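Local structure of tyrosyl-DNA phosphodiesterase 2 (4F1H) at residues A150-L155 with C203-I208; R184-T189 with W242-T247. The protein belongs to the endonuclease/exonuclease/phosphatase family of the DNase I-like clan and binds DNA, with magnesium bound nearby. One frame throughout, in Å; residues are numbered along the deposited sequence.

Contact 1: residues A150-L155 with C203-I208; sequences AGDTNL and CRFDRI. With nucleotides of chain A.
Gly151 and Arg207 form an antiparallel hydrogen-bonded pair, Gly151 N to Arg207 O at 3.2 Å and Arg207 N to Gly151 O at 3.1 Å, where strand 145-150 runs out against strand 202-211 in a sheet of the DNase I-like fold. Past Asp152, which faces Asp206 in a non-hydrogen-bonded pair, the chain curls into a loop at the DNA. Its anchor is Phe205 O, which takes Thr153 N at 2.8 Å and Thr153 OG1 at 2.7 Å from opposite faces of the carbonyl plane. Thr153 OG1 sits between its own backbone N and carbonyl carbon (chi1 70°), and from there it also accepts Leu155 N in an ST turn; Asp152 OD1 accepts Asn154 N in an Asx turn. The Phe205 ring lies between Cys203 CB, centred over one face, and Asn154 OD1, displaced toward the rim of the other. Asn154 ND2 donates to OP3 of DT1 of chain A at 3.1 Å and also bonds Leu117 O, so the amide links loop and 5' phosphate. OP2 of the same phosphate comes within 2.9 Å of Asp152 OD2, a carboxylate oxygen that Asn10 ND2 also holds. Asp206 OD1 lies 4.1 Å from Asp152 OD1, the two carboxylate planes turned 42° apart; Asp206 OD2 has its partners in Thr186 and His241. Arg207 reaches back, its chain extended, to grip Arg204 O side-on with NE and NH2, while Leu155 CB rests 3.8 Å above the centre of the Arg207 guanidinium plane.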
loop_
_atom_site.group_PDB
_atom_site.type_symbol
_atom_site.label_atom_id
_atom_site.label_comp_id
_atom_site.label_asym_id
_atom_site.label_seq_id
_atom_site.Cartn_x
_atom_site.Cartn_y
_atom_site.Cartn_z
ATOM N N ALA B 150 -12.210 -9.341 -9.609
ATOM C CA ALA B 150 -13.147 -8.679 -8.704
ATOM C C ALA B 150 -13.309 -9.612 -7.539
ATOM O O ALA B 150 -13.569 -10.798 -7.717
ATOM C CB ALA B 150 -14.514 -8.434 -9.390
ATOM N N GLY B 151 -13.157 -9.089 -6.341
ATOM C CA GLY B 151 -13.358 -9.947 -5.181
ATOM C C GLY B 151 -13.341 -9.202 -3.875
ATOM O O GLY B 151 -13.210 -7.988 -3.822
ATOM N N ASP B 152 -13.511 -9.966 -2.803
ATOM C CA ASP B 152 -13.413 -9.420 -1.468
ATOM C C ASP B 152 -11.957 -9.555 -1.093
ATOM O O ASP B 152 -11.508 -10.639 -0.700
ATOM C CB ASP B 152 -14.297 -10.192 -0.496
ATOM C CG ASP B 152 -14.162 -9.671 0.926
ATOM O OD1 ASP B 152 -13.347 -8.742 1.152
ATOM O OD2 ASP B 152 -14.842 -10.215 1.809
ATOM N N THR B 153 -11.218 -8.462 -1.258
ATOM C CA THR B 153 -9.780 -8.482 -1.061
ATOM C C THR B 153 -9.411 -8.284 0.415
ATOM O O THR B 153 -8.255 -8.467 0.759
ATOM C CB THR B 153 -9.114 -7.347 -1.833
ATOM O OG1 THR B 153 -9.452 -6.088 -1.209
ATOM C CG2 THR B 153 -9.490 -7.357 -3.305
ATOM N N ASN B 154 -10.360 -7.849 1.272
ATOM C CA ASN B 154 -10.041 -7.481 2.654
ATOM C C ASN B 154 -8.905 -6.468 2.792
ATOM O O ASN B 154 -8.267 -6.354 3.860
ATOM C CB ASN B 154 -9.765 -8.742 3.493
ATOM C CG ASN B 154 -11.031 -9.389 3.940
ATOM O OD1 ASN B 154 -11.803 -8.763 4.670
ATOM N ND2 ASN B 154 -11.277 -10.639 3.524
ATOM N N LEU B 155 -8.652 -5.734 1.719
ATOM C CA LEU B 155 -7.478 -4.840 1.703
ATOM C C LEU B 155 -7.699 -3.531 2.428
ATOM O O LEU B 155 -8.799 -2.952 2.460
ATOM C CB LEU B 155 -7.067 -4.510 0.256
ATOM C CG LEU B 155 -6.312 -5.681 -0.389
ATOM C CD1 LEU B 155 -6.205 -5.450 -1.919
ATOM C CD2 LEU B 155 -4.940 -6.012 0.263
ATOM N N CYS B 203 -15.020 0.165 5.524
ATOM C CA CYS B 203 -13.859 -0.414 4.850
ATOM C C CYS B 203 -14.121 -0.649 3.367
ATOM O O CYS B 203 -15.262 -0.980 2.964
ATOM C CB CYS B 203 -13.577 -1.777 5.476
ATOM S SG CYS B 203 -13.185 -1.637 7.244
ATOM N N ARG B 204 -13.097 -0.455 2.545
ATOM C CA ARG B 204 -13.263 -0.703 1.111
ATOM C C ARG B 204 -12.608 -2.054 0.792
ATOM O O ARG B 204 -11.532 -2.120 0.223
ATOM C CB ARG B 204 -12.656 0.429 0.271
ATOM C CG ARG B 204 -13.013 0.313 -1.242
ATOM C CD ARG B 204 -12.619 1.563 -2.024
ATOM N NE ARG B 204 -11.163 1.674 -2.229
ATOM C CZ ARG B 204 -10.489 1.149 -3.251
ATOM N NH1 ARG B 204 -11.109 0.401 -4.173
ATOM N NH2 ARG B 204 -9.190 1.349 -3.348
ATOM N N PHE B 205 -13.283 -3.128 1.180
ATOM C CA PHE B 205 -12.722 -4.491 1.068
ATOM C C PHE B 205 -12.930 -5.061 -0.333
ATOM O O PHE B 205 -12.117 -5.858 -0.816
ATOM C CB PHE B 205 -13.418 -5.423 2.091
ATOM C CG PHE B 205 -12.974 -5.217 3.528
ATOM C CD1 PHE B 205 -11.740 -4.617 3.833
ATOM C CD2 PHE B 205 -13.792 -5.654 4.568
ATOM C CE1 PHE B 205 -11.352 -4.458 5.192
ATOM C CE2 PHE B 205 -13.415 -5.489 5.889
ATOM C CZ PHE B 205 -12.175 -4.899 6.193
ATOM N N ASP B 206 -14.031 -4.662 -0.977
ATOM C CA ASP B 206 -14.386 -5.232 -2.256
ATOM C C ASP B 206 -13.848 -4.320 -3.323
ATOM O O ASP B 206 -14.154 -3.114 -3.329
ATOM C CB ASP B 206 -15.906 -5.345 -2.288
ATOM C CG ASP B 206 -16.392 -6.258 -1.171
ATOM O OD1 ASP B 206 -16.291 -7.510 -1.342
ATOM O OD2 ASP B 206 -16.772 -5.766 -0.079
ATOM N N ARG B 207 -13.025 -4.887 -4.210
ATOM C CA ARG B 207 -12.306 -4.100 -5.207
ATOM C C ARG B 207 -12.254 -4.810 -6.533
ATOM O O ARG B 207 -12.327 -6.042 -6.587
ATOM C CB ARG B 207 -10.856 -3.786 -4.763
ATOM C CG ARG B 207 -10.749 -3.152 -3.359
ATOM C CD ARG B 207 -9.316 -2.694 -3.048
ATOM N NE ARG B 207 -9.341 -2.060 -1.736
ATOM C CZ ARG B 207 -8.414 -1.228 -1.251
ATOM N NH1 ARG B 207 -7.321 -0.929 -1.955
ATOM N NH2 ARG B 207 -8.595 -0.695 -0.042
ATOM N N ILE B 208 -12.141 -4.022 -7.599
ATOM C CA ILE B 208 -12.034 -4.543 -8.971
ATOM C C ILE B 208 -10.749 -4.014 -9.574
ATOM O O ILE B 208 -10.499 -2.779 -9.540
ATOM C CB ILE B 208 -13.185 -4.025 -9.850
ATOM C CG1 ILE B 208 -14.531 -4.349 -9.193
ATOM C CG2 ILE B 208 -13.091 -4.577 -11.260
ATOM C CD1 ILE B 208 -15.712 -3.619 -9.869
ATOM O OP3 DT A 1 -13.816 -11.632 4.993
ATOM P P DT A 1 -14.735 -10.496 5.315
ATOM O OP1 DT A 1 -16.150 -10.723 5.064
ATOM O OP2 DT A 1 -14.410 -9.264 4.514
ATOM O "O5'" DT A 1 -14.439 -10.114 6.824
ATOM C "C5'" DT A 1 -15.385 -9.260 7.489
ATOM C "C4'" DT A 1 -14.892 -9.107 8.913
ATOM O "O4'" DT A 1 -15.203 -10.358 9.587
ATOM C "C3'" DT A 1 -13.387 -8.866 9.079
ATOM O "O3'" DT A 1 -13.175 -8.074 10.264
ATOM C "C2'" DT A 1 -12.829 -10.270 9.296
ATOM C "C1'" DT A 1 -13.966 -10.903 10.098
ATOM N N1 DT A 1 -13.992 -12.394 10.034
ATOM C C2 DT A 1 -13.816 -13.094 11.212
ATOM O O2 DT A 1 -13.621 -12.544 12.308
ATOM N N3 DT A 1 -13.846 -14.456 11.061
ATOM C C4 DT A 1 -14.046 -15.186 9.894
ATOM O O4 DT A 1 -14.065 -16.431 9.891
ATOM C C5 DT A 1 -14.226 -14.370 8.706
ATOM C C7 DT A 1 -14.409 -15.016 7.365
ATOM C C6 DT A 1 -14.198 -13.033 8.814
ATOM P P DC A 3 -10.041 -1.328 10.241
ATOM O OP1 DC A 3 -9.300 -2.264 9.387
ATOM O OP2 DC A 3 -9.355 -0.691 11.420
ATOM O "O5'" DC A 3 -10.632 -0.154 9.349
ATOM C "C5'" DC A 3 -11.667 0.661 9.956
ATOM C "C4'" DC A 3 -12.031 1.713 8.943
ATOM O "O4'" DC A 3 -13.188 2.501 9.413
ATOM C "C3'" DC A 3 -10.912 2.689 8.603
ATOM O "O3'" DC A 3 -10.883 2.778 7.180
ATOM C "C2'" DC A 3 -11.369 3.986 9.300
ATOM C "C1'" DC A 3 -12.887 3.874 9.180
ATOM N N1 DC A 3 -13.665 4.564 10.240
ATOM C C2 DC A 3 -14.712 5.407 9.837
ATOM O O2 DC A 3 -14.926 5.585 8.626
ATOM N N3 DC A 3 -15.445 6.024 10.809
ATOM C C4 DC A 3 -15.151 5.803 12.099
ATOM N N4 DC A 3 -15.904 6.436 13.014
ATOM C C5 DC A 3 -14.086 4.937 12.522
ATOM C C6 DC A 3 -13.375 4.332 11.557
HETATM O O HOH W 1 -10.259 -0.708 3.224
#

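Contact 2: residues R184-T189 with W242-T247; sequences RYTWDT and WGIYCT. With nucleotides of chain A.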
loop_
_atom_site.group_PDB
_atom_site.type_symbol
_atom_site.label_atom_id
_atom_site.label_comp_id
_atom_site.label_asym_id
_atom_site.label_seq_id
_atom_site.Cartn_x
_atom_site.Cartn_y
_atom_site.Cartn_z
ATOM N N ARG B 184 -17.736 4.298 -2.174
ATOM C CA ARG B 184 -16.437 3.960 -1.543
ATOM C C ARG B 184 -16.453 2.748 -0.585
ATOM O O ARG B 184 -15.750 1.752 -0.819
ATOM C CB ARG B 184 -15.956 5.175 -0.755
ATOM C CG ARG B 184 -14.592 5.003 -0.131
ATOM C CD ARG B 184 -14.123 6.358 0.436
ATOM N NE ARG B 184 -12.866 6.151 1.153
ATOM C CZ ARG B 184 -12.133 7.128 1.674
ATOM N NH1 ARG B 184 -12.516 8.389 1.536
ATOM N NH2 ARG B 184 -11.004 6.834 2.291
ATOM N N TYR B 185 -17.242 2.821 0.479
ATOM C CA TYR B 185 -17.156 1.796 1.516
ATOM C C TYR B 185 -18.045 0.643 1.149
ATOM O O TYR B 185 -19.230 0.839 0.795
ATOM C CB TYR B 185 -17.598 2.364 2.875
ATOM C CG TYR B 185 -16.808 3.575 3.222
ATOM C CD1 TYR B 185 -15.423 3.488 3.382
ATOM C CD2 TYR B 185 -17.428 4.818 3.358
ATOM C CE1 TYR B 185 -14.661 4.625 3.700
ATOM C CE2 TYR B 185 -16.680 5.951 3.662
ATOM C CZ TYR B 185 -15.300 5.841 3.835
ATOM O OH TYR B 185 -14.560 6.974 4.135
ATOM N N THR B 186 -17.500 -0.572 1.233
ATOM C CA THR B 186 -18.259 -1.767 0.826
ATOM C C THR B 186 -18.572 -2.674 2.013
ATOM O O THR B 186 -19.380 -3.610 1.930
ATOM C CB THR B 186 -17.530 -2.593 -0.262
ATOM O OG1 THR B 186 -16.365 -3.224 0.304
ATOM C CG2 THR B 186 -17.095 -1.742 -1.484
ATOM N N TRP B 187 -17.952 -2.385 3.153
ATOM C CA TRP B 187 -18.282 -3.104 4.404
ATOM C C TRP B 187 -18.346 -2.009 5.467
ATOM O O TRP B 187 -17.315 -1.435 5.816
ATOM C CB TRP B 187 -17.154 -4.116 4.723
ATOM C CG TRP B 187 -17.501 -5.086 5.833
ATOM C CD1 TRP B 187 -18.242 -6.254 5.739
ATOM C CD2 TRP B 187 -17.141 -4.950 7.202
ATOM N NE1 TRP B 187 -18.319 -6.862 6.988
ATOM C CE2 TRP B 187 -17.663 -6.062 7.894
ATOM C CE3 TRP B 187 -16.413 -3.985 7.908
ATOM C CZ2 TRP B 187 -17.474 -6.237 9.264
ATOM C CZ3 TRP B 187 -16.226 -4.159 9.270
ATOM C CH2 TRP B 187 -16.745 -5.283 9.928
ATOM N N ASP B 188 -19.548 -1.707 5.966
ATOM C CA ASP B 188 -19.781 -0.447 6.720
ATOM C C ASP B 188 -20.715 -0.765 7.859
ATOM O O ASP B 188 -21.917 -1.012 7.642
ATOM C CB ASP B 188 -20.434 0.528 5.759
ATOM C CG ASP B 188 -20.734 1.886 6.378
ATOM O OD1 ASP B 188 -20.971 1.968 7.587
ATOM O OD2 ASP B 188 -20.785 2.889 5.618
ATOM N N THR B 189 -20.167 -0.838 9.082
ATOM C CA THR B 189 -20.994 -1.311 10.184
ATOM C C THR B 189 -21.960 -0.222 10.709
ATOM O O THR B 189 -22.847 -0.516 11.512
ATOM C CB THR B 189 -20.163 -1.805 11.351
ATOM O OG1 THR B 189 -19.368 -0.718 11.844
ATOM C CG2 THR B 189 -19.250 -2.943 10.920
ATOM N N TRP B 242 -21.819 -4.626 0.890
ATOM C CA TRP B 242 -22.567 -4.139 -0.256
ATOM C C TRP B 242 -21.988 -4.828 -1.497
ATOM O O TRP B 242 -20.798 -5.199 -1.518
ATOM C CB TRP B 242 -22.405 -2.630 -0.372
ATOM C CG TRP B 242 -22.807 -1.841 0.862
ATOM C CD1 TRP B 242 -22.154 -0.755 1.342
ATOM C CD2 TRP B 242 -23.968 -2.014 1.693
ATOM N NE1 TRP B 242 -22.810 -0.248 2.427
ATOM C CE2 TRP B 242 -23.937 -0.992 2.659
ATOM C CE3 TRP B 242 -25.024 -2.921 1.709
ATOM C CZ2 TRP B 242 -24.924 -0.871 3.658
ATOM C CZ3 TRP B 242 -26.005 -2.786 2.685
ATOM C CH2 TRP B 242 -25.943 -1.772 3.634
ATOM N N GLY B 243 -22.820 -5.058 -2.517
ATOM C CA GLY B 243 -22.307 -5.580 -3.765
ATOM C C GLY B 243 -21.821 -4.458 -4.658
ATOM O O GLY B 243 -22.170 -3.294 -4.458
ATOM N N ILE B 244 -20.971 -4.789 -5.629
ATOM C CA ILE B 244 -20.535 -3.794 -6.612
ATOM C C ILE B 244 -21.143 -4.163 -7.960
ATOM O O ILE B 244 -20.997 -5.298 -8.417
ATOM C CB ILE B 244 -19.013 -3.784 -6.784
ATOM C CG1 ILE B 244 -18.333 -3.329 -5.486
ATOM C CG2 ILE B 244 -18.592 -2.792 -7.884
ATOM C CD1 ILE B 244 -16.796 -3.468 -5.519
ATOM N N TYR B 245 -21.859 -3.219 -8.602
ATOM C CA TYR B 245 -22.217 -3.352 -10.021
ATOM C C TYR B 245 -21.285 -2.454 -10.859
ATOM O O TYR B 245 -21.029 -1.291 -10.512
ATOM C CB TYR B 245 -23.676 -2.946 -10.250
ATOM C CG TYR B 245 -24.066 -2.916 -11.721
ATOM C CD1 TYR B 245 -24.177 -4.088 -12.460
ATOM C CD2 TYR B 245 -24.356 -1.703 -12.346
ATOM C CE1 TYR B 245 -24.538 -4.056 -13.802
ATOM C CE2 TYR B 245 -24.723 -1.668 -13.668
ATOM C CZ TYR B 245 -24.801 -2.833 -14.385
ATOM O OH TYR B 245 -25.140 -2.776 -15.718
ATOM N N CYS B 246 -20.729 -2.976 -11.949
ATOM C CA CYS B 246 -19.827 -2.131 -12.732
ATOM C C CYS B 246 -19.937 -2.446 -14.209
ATOM O O CYS B 246 -20.036 -3.612 -14.591
ATOM C CB CYS B 246 -18.370 -2.348 -12.282
ATOM S SG CYS B 246 -17.216 -1.096 -12.886
ATOM N N THR B 247 -19.911 -1.417 -15.045
ATOM C CA THR B 247 -19.832 -1.622 -16.493
ATOM C C THR B 247 -18.507 -1.146 -17.086
ATOM O O THR B 247 -17.807 -0.308 -16.506
ATOM C CB THR B 247 -20.964 -0.908 -17.254
ATOM O OG1 THR B 247 -20.931 0.484 -16.927
ATOM C CG2 THR B 247 -22.307 -1.439 -16.875
ATOM P P DA A 4 -9.708 3.571 6.421
ATOM O OP1 DA A 4 -9.650 3.060 5.028
ATOM O OP2 DA A 4 -8.471 3.460 7.246
ATOM O "O5'" DA A 4 -10.187 5.083 6.464
ATOM C "C5'" DA A 4 -11.381 5.463 5.759
ATOM C "C4'" DA A 4 -11.634 6.923 6.045
ATOM O "O4'" DA A 4 -12.093 7.076 7.414
ATOM C "C3'" DA A 4 -10.418 7.849 5.910
ATOM O "O3'" DA A 4 -10.960 8.928 5.171
ATOM C "C2'" DA A 4 -10.062 8.245 7.351
ATOM C "C1'" DA A 4 -11.449 8.219 7.985
ATOM N N9 DA A 4 -11.495 7.978 9.425
ATOM C C8 DA A 4 -10.636 7.224 10.190
ATOM N N7 DA A 4 -10.976 7.177 11.467
ATOM C C5 DA A 4 -12.150 7.925 11.532
ATOM C C6 DA A 4 -13.002 8.255 12.623
ATOM N N6 DA A 4 -12.787 7.835 13.884
ATOM N N1 DA A 4 -14.089 9.023 12.356
ATOM C C2 DA A 4 -14.303 9.435 11.091
ATOM N N3 DA A 4 -13.570 9.194 9.993
ATOM C C4 DA A 4 -12.499 8.412 10.287
ATOM P P DG A 5 -10.016 10.048 4.518
ATOM O OP1 DG A 5 -10.580 10.379 3.178
ATOM O OP2 DG A 5 -8.589 9.610 4.640
ATOM O "O5'" DG A 5 -10.235 11.279 5.499
ATOM C "C5'" DG A 5 -11.579 11.744 5.671
ATOM C "C4'" DG A 5 -11.746 12.613 6.914
ATOM O "O4'" DG A 5 -11.510 11.857 8.137
ATOM C "C3'" DG A 5 -10.810 13.809 7.048
ATOM O "O3'" DG A 5 -11.535 14.791 7.760
ATOM C "C2'" DG A 5 -9.703 13.281 7.953
ATOM C "C1'" DG A 5 -10.610 12.577 8.959
ATOM N N9 DG A 5 -9.943 11.623 9.841
ATOM C C8 DG A 5 -8.836 10.843 9.568
ATOM N N7 DG A 5 -8.488 10.088 10.576
ATOM C C5 DG A 5 -9.422 10.376 11.580
ATOM C C6 DG A 5 -9.551 9.863 12.901
ATOM O O6 DG A 5 -8.852 9.002 13.495
ATOM N N1 DG A 5 -10.648 10.447 13.555
ATOM C C2 DG A 5 -11.493 11.390 13.013
ATOM N N2 DG A 5 -12.482 11.821 13.813
ATOM N N3 DG A 5 -11.377 11.875 11.774
ATOM C C4 DG A 5 -10.318 11.321 11.126
ATOM O OP3 DT A 1 -13.816 -11.632 4.993
ATOM P P DT A 1 -14.735 -10.496 5.315
ATOM O OP1 DT A 1 -16.150 -10.723 5.064
ATOM O OP2 DT A 1 -14.410 -9.264 4.514
ATOM O "O5'" DT A 1 -14.439 -10.114 6.824
ATOM C "C5'" DT A 1 -15.385 -9.260 7.489
ATOM C "C4'" DT A 1 -14.892 -9.107 8.913
ATOM O "O4'" DT A 1 -15.203 -10.358 9.587
ATOM C "C3'" DT A 1 -13.387 -8.866 9.079
ATOM O "O3'" DT A 1 -13.175 -8.074 10.264
ATOM C "C2'" DT A 1 -12.829 -10.270 9.296
ATOM C "C1'" DT A 1 -13.966 -10.903 10.098
ATOM N N1 DT A 1 -13.992 -12.394 10.034
ATOM C C2 DT A 1 -13.816 -13.094 11.212
ATOM O O2 DT A 1 -13.621 -12.544 12.308
ATOM N N3 DT A 1 -13.846 -14.456 11.061
ATOM C C4 DT A 1 -14.046 -15.186 9.894
ATOM O O4 DT A 1 -14.065 -16.431 9.891
ATOM C C5 DT A 1 -14.226 -14.370 8.706
ATOM C C7 DT A 1 -14.409 -15.016 7.365
ATOM C C6 DT A 1 -14.198 -13.033 8.814
HETATM O O HOH W 2 -21.989 2.403 3.314
#
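Trp242 meets the 184-189 segment with both its backbone and the pyrrole edge of its indole. Trp242 N donates to Thr186 O at 2.8 Å (N-H...O 164°), the one direct hydrogen bond between the two segments. The indole CG lies anti to the carbonyl carbon (chi1 -56°), which brings the edge of the ring, not a face, to the same backbone: Trp242 CD1 approaches Tyr185 O at 3.4 Å, with that oxygen in the ring plane. Further along this edge Trp242 NE1 donates to a water, 2.9 Å away, which in turn donates to Asp188 OD2 at 2.6 Å. The water thus joins indole to carboxylate, and Arg202 NE holds the same OD2 in a salt bridge. Thr186 turns its two branches to different tasks: OG1 goes to Asp206, while CG2 makes a loose apolar approach to CD1 of Ile244, 4.4 Å away.

The side chains of Tyr185 and Trp187 point to the DNA. Tyr185 OH touches C4' of DA4 of chain A and sits over the centre of the Arg184 guanidinium, whose NH1 bonds OP1 of DG5 of chain A at 3.2 Å. Trp187, tied by NE1 to Asp240, has C5' of DT1 of chain A near the NE1 side of its ring. Thr186 and Trp187 both face Cys203 in a classic beta bulge, beside the bound DNA, where the two sheets of this DNase I-like fold meet.

Overall arrangement
Both contacts are buried, their centres about 9 Å apart, and strand 202-211 connects them: contact 1 uses it directly, and strand 187-188 of contact 2 is its neighbour in the same sheet. Between them, Thr186 OG1 meets Asp206 OD2 at 2.6 Å in a probable hydrogen bond. Contact 1 stays within one sheet and is the more polar, with paired backbone bonds, two neighbouring carboxylates and a 5' phosphate beside them. Contact 2 spans the two sheets, bringing 184-189 to strand 243-249 through one backbone bond, a bridging water and light apolar packing. Each approaches the DNA differently, 150-155 at the first phosphate and 184-189 along sugars and a later phosphate.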